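Glutathione S-transferase (Bombyx mori, PDB 5ZFG) probably transfers glutathione to electrophilic compounds, as glutathione transferases do, and metabolises the insecticide diazinon in the silkworm. Local coordinates at residues B[57-62]-B[71-76]. Sequence-based numbering, arbitrary orientation.
Sequences LDDEGF and LQYICD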
ATOM      1  N   LEU B  57      -5.264  -6.277  13.779  1.00  5.99           N
ATOM      2  CA  LEU B  57      -4.441  -6.932  14.793  1.00  6.04           C
ATOM      3  C   LEU B  57      -4.527  -6.172  16.103  1.00  9.78           C
ATOM      4  O   LEU B  57      -4.495  -4.940  16.119  1.00 11.27           O
ATOM      5  CB  LEU B  57      -2.984  -6.996  14.324  1.00  8.20           C
ATOM      6  CG  LEU B  57      -1.983  -7.803  15.148  1.00 12.17           C
ATOM      7  CD1 LEU B  57      -2.127  -9.294  14.875  1.00 12.31           C
ATOM      8  CD2 LEU B  57      -0.556  -7.327  14.847  1.00  7.82           C
ATOM      9  N   ASP B  58      -4.634  -6.911  17.207  1.00  6.79           N
ATOM     10  CA  ASP B  58      -4.526  -6.345  18.548  1.00 11.49           C
ATOM     11  C   ASP B  58      -3.309  -6.977  19.219  1.00 11.45           C
ATOM     12  O   ASP B  58      -3.340  -8.156  19.592  1.00 13.45           O
ATOM     13  CB  ASP B  58      -5.805  -6.590  19.346  1.00 11.14           C
ATOM     14  CG  ASP B  58      -5.678  -6.175  20.816  1.00 23.28           C
ATOM     15  OD1 ASP B  58      -4.633  -5.614  21.218  1.00 15.57           O
ATOM     16  OD2 ASP B  58      -6.643  -6.417  21.570  1.00 24.78           O
ATOM     17  N   ASP B  59      -2.241  -6.196  19.358  1.00 13.32           N
ATOM     18  CA  ASP B  59      -0.999  -6.645  19.997  1.00 15.69           C
ATOM     19  C   ASP B  59      -0.915  -5.925  21.337  1.00 16.61           C
ATOM     20  O   ASP B  59      -0.416  -4.802  21.428  1.00 17.17           O
ATOM     21  CB  ASP B  59       0.236  -6.365  19.131  1.00 17.92           C
ATOM     22  CG  ASP B  59       1.473  -7.113  19.626  1.00 20.72           C
ATOM     23  OD1 ASP B  59       1.361  -7.841  20.647  1.00 21.00           O
ATOM     24  OD2 ASP B  59       2.553  -6.989  19.007  1.00 19.15           O
ATOM     25  N   GLU B  60      -1.441  -6.571  22.380  1.00 25.80           N
ATOM     26  CA  GLU B  60      -1.366  -6.030  23.737  1.00 27.42           C
ATOM     27  C   GLU B  60      -1.920  -4.607  23.793  1.00 20.78           C
ATOM     28  O   GLU B  60      -1.404  -3.742  24.497  1.00 24.26           O
ATOM     29  CB  GLU B  60       0.079  -6.089  24.249  1.00 28.54           C
ATOM     30  CG  GLU B  60       0.263  -5.911  25.744  1.00 39.04           C
ATOM     31  CD  GLU B  60       1.684  -6.210  26.197  1.00 50.81           C
ATOM     32  OE1 GLU B  60       1.897  -6.367  27.419  1.00 58.29           O
ATOM     33  OE2 GLU B  60       2.587  -6.284  25.335  1.00 47.87           O
ATOM     34  N   GLY B  61      -2.982  -4.349  23.023  1.00 17.20           N
ATOM     35  CA  GLY B  61      -3.609  -3.043  22.997  1.00 18.81           C
ATOM     36  C   GLY B  61      -3.128  -2.125  21.889  1.00 18.02           C
ATOM     37  O   GLY B  61      -3.681  -1.030  21.722  1.00 19.21           O
ATOM     38  N   PHE B  62      -2.114  -2.530  21.136  1.00 18.97           N
ATOM     39  CA  PHE B  62      -1.727  -1.830  19.917  1.00 16.81           C
ATOM     40  C   PHE B  62      -2.602  -2.363  18.789  1.00 14.14           C
ATOM     41  O   PHE B  62      -2.469  -3.526  18.401  1.00 11.83           O
ATOM     42  CB  PHE B  62      -0.250  -2.056  19.619  1.00 17.17           C
ATOM     43  CG  PHE B  62       0.211  -1.452  18.318  1.00 12.85           C
ATOM     44  CD1 PHE B  62      -0.053  -0.127  18.025  1.00 18.88           C
ATOM     45  CD2 PHE B  62       0.934  -2.206  17.406  1.00 11.47           C
ATOM     46  CE1 PHE B  62       0.382   0.433  16.831  1.00 18.54           C
ATOM     47  CE2 PHE B  62       1.379  -1.647  16.217  1.00 16.39           C
ATOM     48  CZ  PHE B  62       1.105  -0.328  15.938  1.00 13.39           C
ATOM     49  N   LEU B  71       1.595  -7.258   8.020  1.00  4.50           N
ATOM     50  CA  LEU B  71       2.658  -8.164   7.588  1.00  5.21           C
ATOM     51  C   LEU B  71       4.038  -7.595   7.912  1.00  5.76           C
ATOM     52  O   LEU B  71       4.920  -8.297   8.438  1.00  5.00           O
ATOM     53  CB  LEU B  71       2.544  -8.442   6.087  1.00  5.16           C
ATOM     54  CG  LEU B  71       1.338  -9.265   5.602  1.00  3.30           C
ATOM     55  CD1 LEU B  71       1.274  -9.307   4.092  1.00  5.68           C
ATOM     56  CD2 LEU B  71       1.434 -10.674   6.177  1.00  8.31           C
ATOM     57  N   GLN B  72       4.247  -6.320   7.603  1.00  3.99           N
ATOM     58  CA  GLN B  72       5.540  -5.691   7.880  1.00  5.35           C
ATOM     59  C   GLN B  72       5.829  -5.639   9.380  1.00  6.64           C
ATOM     60  O   GLN B  72       6.968  -5.881   9.815  1.00  6.56           O
ATOM     61  CB  GLN B  72       5.554  -4.295   7.253  1.00  4.31           C
ATOM     62  CG  GLN B  72       5.512  -4.377   5.715  1.00  5.66           C
ATOM     63  CD  GLN B  72       5.047  -3.098   5.042  1.00 13.32           C
ATOM     64  OE1 GLN B  72       4.243  -2.353   5.593  1.00  6.34           O
ATOM     65  NE2 GLN B  72       5.549  -2.851   3.826  1.00 11.72           N
ATOM     66  N   TYR B  73       4.800  -5.374  10.184  1.00  4.69           N
ATOM     67  CA  TYR B  73       4.989  -5.209  11.623  1.00  6.88           C
ATOM     68  C   TYR B  73       5.330  -6.532  12.294  1.00  7.31           C
ATOM     69  O   TYR B  73       6.231  -6.588  13.133  1.00  6.83           O
ATOM     70  CB  TYR B  73       3.730  -4.608  12.237  1.00  5.22           C
ATOM     71  CG  TYR B  73       3.678  -4.672  13.760  1.00  7.13           C
ATOM     72  CD1 TYR B  73       4.503  -3.865  14.525  1.00 10.00           C
ATOM     73  CD2 TYR B  73       2.813  -5.537  14.406  1.00 11.38           C
ATOM     74  CE1 TYR B  73       4.464  -3.911  15.908  1.00 10.47           C
ATOM     75  CE2 TYR B  73       2.770  -5.603  15.797  1.00 10.47           C
ATOM     76  CZ  TYR B  73       3.600  -4.779  16.534  1.00 10.55           C
ATOM     77  OH  TYR B  73       3.560  -4.810  17.914  1.00 16.66           O
ATOM     78  N   ILE B  74       4.634  -7.606  11.916  1.00  6.59           N
ATOM     79  CA  ILE B  74       4.909  -8.909  12.519  1.00  7.41           C
ATOM     80  C   ILE B  74       6.366  -9.306  12.294  1.00 11.53           C
ATOM     81  O   ILE B  74       7.040  -9.817  13.205  1.00  8.80           O
ATOM     82  CB  ILE B  74       3.926  -9.959  11.960  1.00  7.24           C
ATOM     83  CG1 ILE B  74       2.522  -9.709  12.505  1.00 10.23           C
ATOM     84  CG2 ILE B  74       4.408 -11.365  12.307  1.00 14.18           C
ATOM     85  CD1 ILE B  74       2.479  -9.100  13.863  1.00 19.99           C
ATOM     86  N   CYS B  75       6.898  -9.027  11.100  1.00  8.11           N
ATOM     87  CA  CYS B  75       8.302  -9.326  10.818  1.00  7.61           C
ATOM     88  C   CYS B  75       9.238  -8.388  11.571  1.00 11.65           C
ATOM     89  O   CYS B  75      10.178  -8.844  12.234  1.00 11.03           O
ATOM     90  CB  CYS B  75       8.571  -9.250   9.315  1.00  7.47           C
ATOM     91  SG  CYS B  75       7.656 -10.438   8.335  1.00  9.34           S
ATOM     92  N   ASP B  76       8.998  -7.072  11.476  1.00  8.48           N
ATOM     93  CA  ASP B  76       9.864  -6.087  12.138  1.00 11.13           C
ATOM     94  C   ASP B  76       9.927  -6.308  13.645  1.00  8.39           C
ATOM     95  O   ASP B  76      10.986  -6.149  14.259  1.00 11.96           O
ATOM     96  CB  ASP B  76       9.370  -4.658  11.878  1.00  9.78           C
ATOM     97  CG  ASP B  76       9.536  -4.214  10.426  1.00  9.06           C
ATOM     98  OD1 ASP B  76      10.310  -4.844   9.678  1.00 10.80           O
ATOM     99  OD2 ASP B  76       8.883  -3.207  10.053  1.00  9.51           O
TER
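Leu-57 opens the contact between the beta hairpin of the thioredoxin-like N-terminal domain and the helix 67-78 that follows it. With CG anti to the backbone N (chi1 -172°), its CD2 methyl reaches the helix between two side chains, lying 3.7 Å from Ile-74 CD1 and meeting the Tyr-73 ring at its edge, 3.8 Å from CD2 of that ring. Leu-57 also packs against Leu-3 and Leu-5 of strand 3-7. Asp-58 turns from the helix and accepts the backbone N-H of Gly-61 on OD1, an Asx motif that braces the type I' turn from Asp-59 to Phe-62. Asp-59 supplies the polar link: its OD2 accepts a hydrogen bond from Tyr-73 OH at 2.6 Å, on the anti side of the carboxylate and 30° out of its plane. The same oxygen is hydrogen-bonded to Tyr-78 OH, so two phenols of one helix grip this buried carboxylate. A phenylalanine in place of Tyr-73 would probably leave Asp-59 OD2 with Tyr-78 alone of the two phenols to offset its charge. Beyond the turn, Phe-62 presents its edge to the face of Tyr-73 in a T-shaped pair, planes at 66°, while Lys-90 of the second subunit packs on Phe-62. Within this pair, Phe-62 CE2 sits over the rim of the tyrosine ring, 3.8 Å from Tyr-73 CE1.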